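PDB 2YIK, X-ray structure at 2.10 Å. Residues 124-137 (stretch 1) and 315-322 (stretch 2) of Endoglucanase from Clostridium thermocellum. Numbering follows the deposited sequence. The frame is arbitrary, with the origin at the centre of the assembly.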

# COMPACT_ATOMS: atom_id res chain seq x y z
N GLY A 124 -8.82 1.30 -6.04
CA GLY A 124 -8.76 0.18 -5.12
C GLY A 124 -7.51 -0.67 -5.01
O GLY A 124 -7.10 -1.00 -3.90
N LEU A 125 -6.92 -1.05 -6.14
CA LEU A 125 -5.73 -1.89 -6.09
C LEU A 125 -4.58 -1.22 -5.35
O LEU A 125 -4.04 -1.80 -4.42
CB LEU A 125 -5.31 -2.33 -7.50
CG LEU A 125 -4.32 -3.50 -7.59
CD1 LEU A 125 -4.70 -4.60 -6.59
CD2 LEU A 125 -4.32 -4.05 -9.01
N PRO A 126 -4.18 -0.00 -5.76
CA PRO A 126 -3.07 0.59 -5.00
C PRO A 126 -3.48 1.08 -3.60
O PRO A 126 -2.65 1.17 -2.70
CB PRO A 126 -2.59 1.73 -5.91
CG PRO A 126 -3.85 2.13 -6.65
CD PRO A 126 -4.51 0.80 -6.96
N GLU A 127 -4.77 1.39 -3.41
CA GLU A 127 -5.23 1.84 -2.09
C GLU A 127 -4.99 0.68 -1.10
O GLU A 127 -4.44 0.88 -0.01
CB GLU A 127 -6.73 2.18 -2.13
CG GLU A 127 -7.32 2.75 -0.84
CD GLU A 127 -7.17 4.27 -0.72
OE1 GLU A 127 -6.98 4.94 -1.75
OE2 GLU A 127 -7.27 4.81 0.41
N ALA A 128 -5.39 -0.52 -1.49
CA ALA A 128 -5.20 -1.70 -0.65
C ALA A 128 -3.72 -2.05 -0.52
O ALA A 128 -3.27 -2.48 0.53
CB ALA A 128 -5.98 -2.90 -1.23
N TYR A 129 -2.95 -1.86 -1.60
CA TYR A 129 -1.53 -2.15 -1.54
C TYR A 129 -0.83 -1.27 -0.52
O TYR A 129 0.01 -1.74 0.24
CB TYR A 129 -0.86 -1.95 -2.91
CG TYR A 129 0.65 -1.90 -2.83
CD1 TYR A 129 1.32 -0.69 -2.59
CD2 TYR A 129 1.42 -3.06 -2.92
CE1 TYR A 129 2.70 -0.65 -2.44
CE2 TYR A 129 2.80 -3.03 -2.78
CZ TYR A 129 3.44 -1.82 -2.53
OH TYR A 129 4.81 -1.78 -2.37
N ALA A 130 -1.16 0.02 -0.52
CA ALA A 130 -0.53 0.95 0.41
C ALA A 130 -0.91 0.59 1.84
O ALA A 130 -0.06 0.53 2.72
CB ALA A 130 -0.95 2.38 0.09
N ALA A 131 -2.20 0.35 2.05
CA ALA A 131 -2.71 -0.01 3.36
C ALA A 131 -2.07 -1.28 3.92
O ALA A 131 -1.70 -1.34 5.09
CB ALA A 131 -4.24 -0.19 3.29
N SER A 132 -1.94 -2.30 3.09
CA SER A 132 -1.35 -3.55 3.55
C SER A 132 0.16 -3.44 3.69
O SER A 132 0.74 -3.99 4.62
CB SER A 132 -1.70 -4.69 2.59
OG SER A 132 -1.10 -4.47 1.33
N THR A 133 0.81 -2.71 2.79
CA THR A 133 2.25 -2.60 2.86
C THR A 133 2.71 -1.74 4.04
O THR A 133 3.69 -2.06 4.70
CB THR A 133 2.82 -2.11 1.50
OG1 THR A 133 2.44 -3.05 0.48
CG2 THR A 133 4.34 -2.02 1.54
N VAL A 134 1.99 -0.66 4.32
CA VAL A 134 2.34 0.17 5.48
C VAL A 134 2.03 -0.69 6.72
O VAL A 134 2.78 -0.66 7.70
CB VAL A 134 1.51 1.47 5.53
CG1 VAL A 134 1.76 2.18 6.85
CG2 VAL A 134 1.89 2.38 4.36
N GLY A 135 0.94 -1.45 6.67
CA GLY A 135 0.57 -2.31 7.79
C GLY A 135 1.61 -3.40 8.02
O GLY A 135 1.89 -3.78 9.16
N TRP A 136 2.14 -3.92 6.91
CA TRP A 136 3.17 -4.96 6.82
C TRP A 136 4.40 -4.42 7.55
O TRP A 136 4.97 -5.09 8.42
CB TRP A 136 3.36 -5.20 5.30
CG TRP A 136 4.54 -5.87 4.57
CD1 TRP A 136 4.87 -5.64 3.24
CD2 TRP A 136 5.41 -6.94 4.99
NE1 TRP A 136 5.85 -6.48 2.82
CE2 TRP A 136 6.22 -7.28 3.86
CE3 TRP A 136 5.60 -7.63 6.19
CZ2 TRP A 136 7.18 -8.29 3.91
CZ3 TRP A 136 6.55 -8.62 6.22
CH2 TRP A 136 7.34 -8.94 5.09
N GLY A 137 4.79 -3.18 7.23
CA GLY A 137 5.95 -2.59 7.89
C GLY A 137 5.74 -2.33 9.38
O GLY A 137 6.65 -2.56 10.19
N ILE A 315 9.59 -6.97 -7.97
CA ILE A 315 9.73 -6.66 -6.56
C ILE A 315 8.31 -6.33 -6.01
O ILE A 315 7.35 -6.27 -6.78
CB ILE A 315 10.95 -5.63 -6.21
CG1 ILE A 315 11.08 -5.56 -4.68
CG2 ILE A 315 10.81 -4.33 -6.93
CD1 ILE A 315 12.49 -5.99 -4.32
N HIS A 316 8.16 -6.22 -4.70
CA HIS A 316 6.84 -5.97 -4.13
C HIS A 316 6.27 -4.63 -4.65
O HIS A 316 6.93 -3.61 -4.54
CB HIS A 316 6.99 -6.00 -2.60
CG HIS A 316 5.71 -5.95 -1.84
ND1 HIS A 316 4.89 -7.04 -1.67
CD2 HIS A 316 5.13 -4.93 -1.14
CE1 HIS A 316 3.87 -6.71 -0.89
NE2 HIS A 316 4.00 -5.43 -0.56
N CYS A 317 5.06 -4.63 -5.21
CA CYS A 317 4.44 -3.39 -5.70
C CYS A 317 2.93 -3.59 -5.90
O CYS A 317 2.47 -4.73 -5.90
CB CYS A 317 5.07 -2.95 -7.03
SG CYS A 317 4.88 -4.14 -8.36
N TRP A 318 2.18 -2.51 -6.09
CA TRP A 318 0.73 -2.64 -6.25
C TRP A 318 0.29 -3.67 -7.29
O TRP A 318 -0.76 -4.28 -7.14
CB TRP A 318 0.07 -1.29 -6.56
CG TRP A 318 0.39 -0.70 -7.91
CD1 TRP A 318 1.29 0.28 -8.18
CD2 TRP A 318 -0.23 -1.05 -9.17
NE1 TRP A 318 1.29 0.56 -9.53
CE2 TRP A 318 0.41 -0.25 -10.15
CE3 TRP A 318 -1.18 -1.99 -9.55
CZ2 TRP A 318 0.03 -0.33 -11.51
CZ3 TRP A 318 -1.54 -2.06 -10.89
CH2 TRP A 318 -0.91 -1.26 -11.86
N ASN A 319 1.09 -3.86 -8.34
CA ASN A 319 0.72 -4.81 -9.39
C ASN A 319 1.36 -6.20 -9.24
O ASN A 319 1.24 -7.05 -10.13
CB ASN A 319 1.04 -4.21 -10.76
CG ASN A 319 0.33 -4.92 -11.90
OD1 ASN A 319 -0.83 -5.34 -11.76
ND2 ASN A 319 1.01 -5.05 -13.03
N ASP A 320 2.05 -6.42 -8.12
CA ASP A 320 2.69 -7.71 -7.89
C ASP A 320 3.15 -7.85 -6.44
O ASP A 320 4.17 -7.29 -6.05
CB ASP A 320 3.89 -7.90 -8.81
CG ASP A 320 4.45 -9.31 -8.75
OD1 ASP A 320 4.42 -9.93 -7.66
OD2 ASP A 320 4.92 -9.80 -9.79
N VAL A 321 2.41 -8.61 -5.66
CA VAL A 321 2.75 -8.80 -4.26
C VAL A 321 3.27 -10.21 -3.97
O VAL A 321 3.18 -10.70 -2.84
CB VAL A 321 1.54 -8.47 -3.35
CG1 VAL A 321 1.17 -7.00 -3.50
CG2 VAL A 321 0.33 -9.37 -3.70
N TRP A 322 3.83 -10.87 -4.98
CA TRP A 322 4.37 -12.21 -4.81
C TRP A 322 5.54 -12.24 -3.81
O TRP A 322 5.65 -13.15 -3.00
CB TRP A 322 4.86 -12.79 -6.15
CG TRP A 322 3.79 -13.43 -7.02
CD1 TRP A 322 3.55 -13.16 -8.34
CD2 TRP A 322 2.87 -14.47 -6.64
NE1 TRP A 322 2.53 -13.96 -8.81
CE2 TRP A 322 2.07 -14.75 -7.79
CE3 TRP A 322 2.59 -15.15 -5.45
CZ2 TRP A 322 1.07 -15.74 -7.78
CZ3 TRP A 322 1.59 -16.13 -5.44
CH2 TRP A 322 0.83 -16.39 -6.60
O HOH W 1 -2.34 -4.34 -4.57

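A helix (124-137) packs against an irregular segment (315-322) far away in sequence, and 391 Å² of surface, both sides summed, is buried between them. Side chains one turn apart on the helix, L125, Y129, T133 and W136, point toward the segment. Y129 lies at the centre: with chi1 at 165° (t) its ring reaches across to the C317-W318 peptide, placing CE2 3.2 Å from C317 C and CD2 3.3 Å from W318 N, the latter over one ring face. V321 CG1 meets the ring edge, 4.0 Å from Y129 CD2. A flat aromatic suits this place because it can lie against backbone and aliphatic groups alike.

The one direct hydrogen bond between the stretches runs from H316 NE2 to T133 OG1 (3.0 Å). The m rotamer of T133 also brings OG1 within 2.8 Å of Y129 O, to which it donates; the hydroxyl thus gives its proton to its own helix and accepts from the histidine. H316, with chi1 t, points its imidazole at the helix, where the edge of W136 approaches its face, the five-membered ring and imidazole centroids 5.2 Å apart and the planes at 66°. W136 NE1 is buried here without a polar partner.

At the other end W318 takes chi1 p (69°), which lays its indole beside the start of the helix. W318 CB packs 4.1 Å from P126 CB and 3.8 Å from Y129 CG, while L125 CD2 comes 3.8 Å from W318 CE3 at the indole edge. Water 1 adds a polar link, donating to L125 O (3.1 Å) and W318 O (3.0 Å). A type I turn from C317 to D320, closed by D320 N to C317 O (2.8 Å), carries W318 at its second position; C317 and N319 direct CB away from the helix.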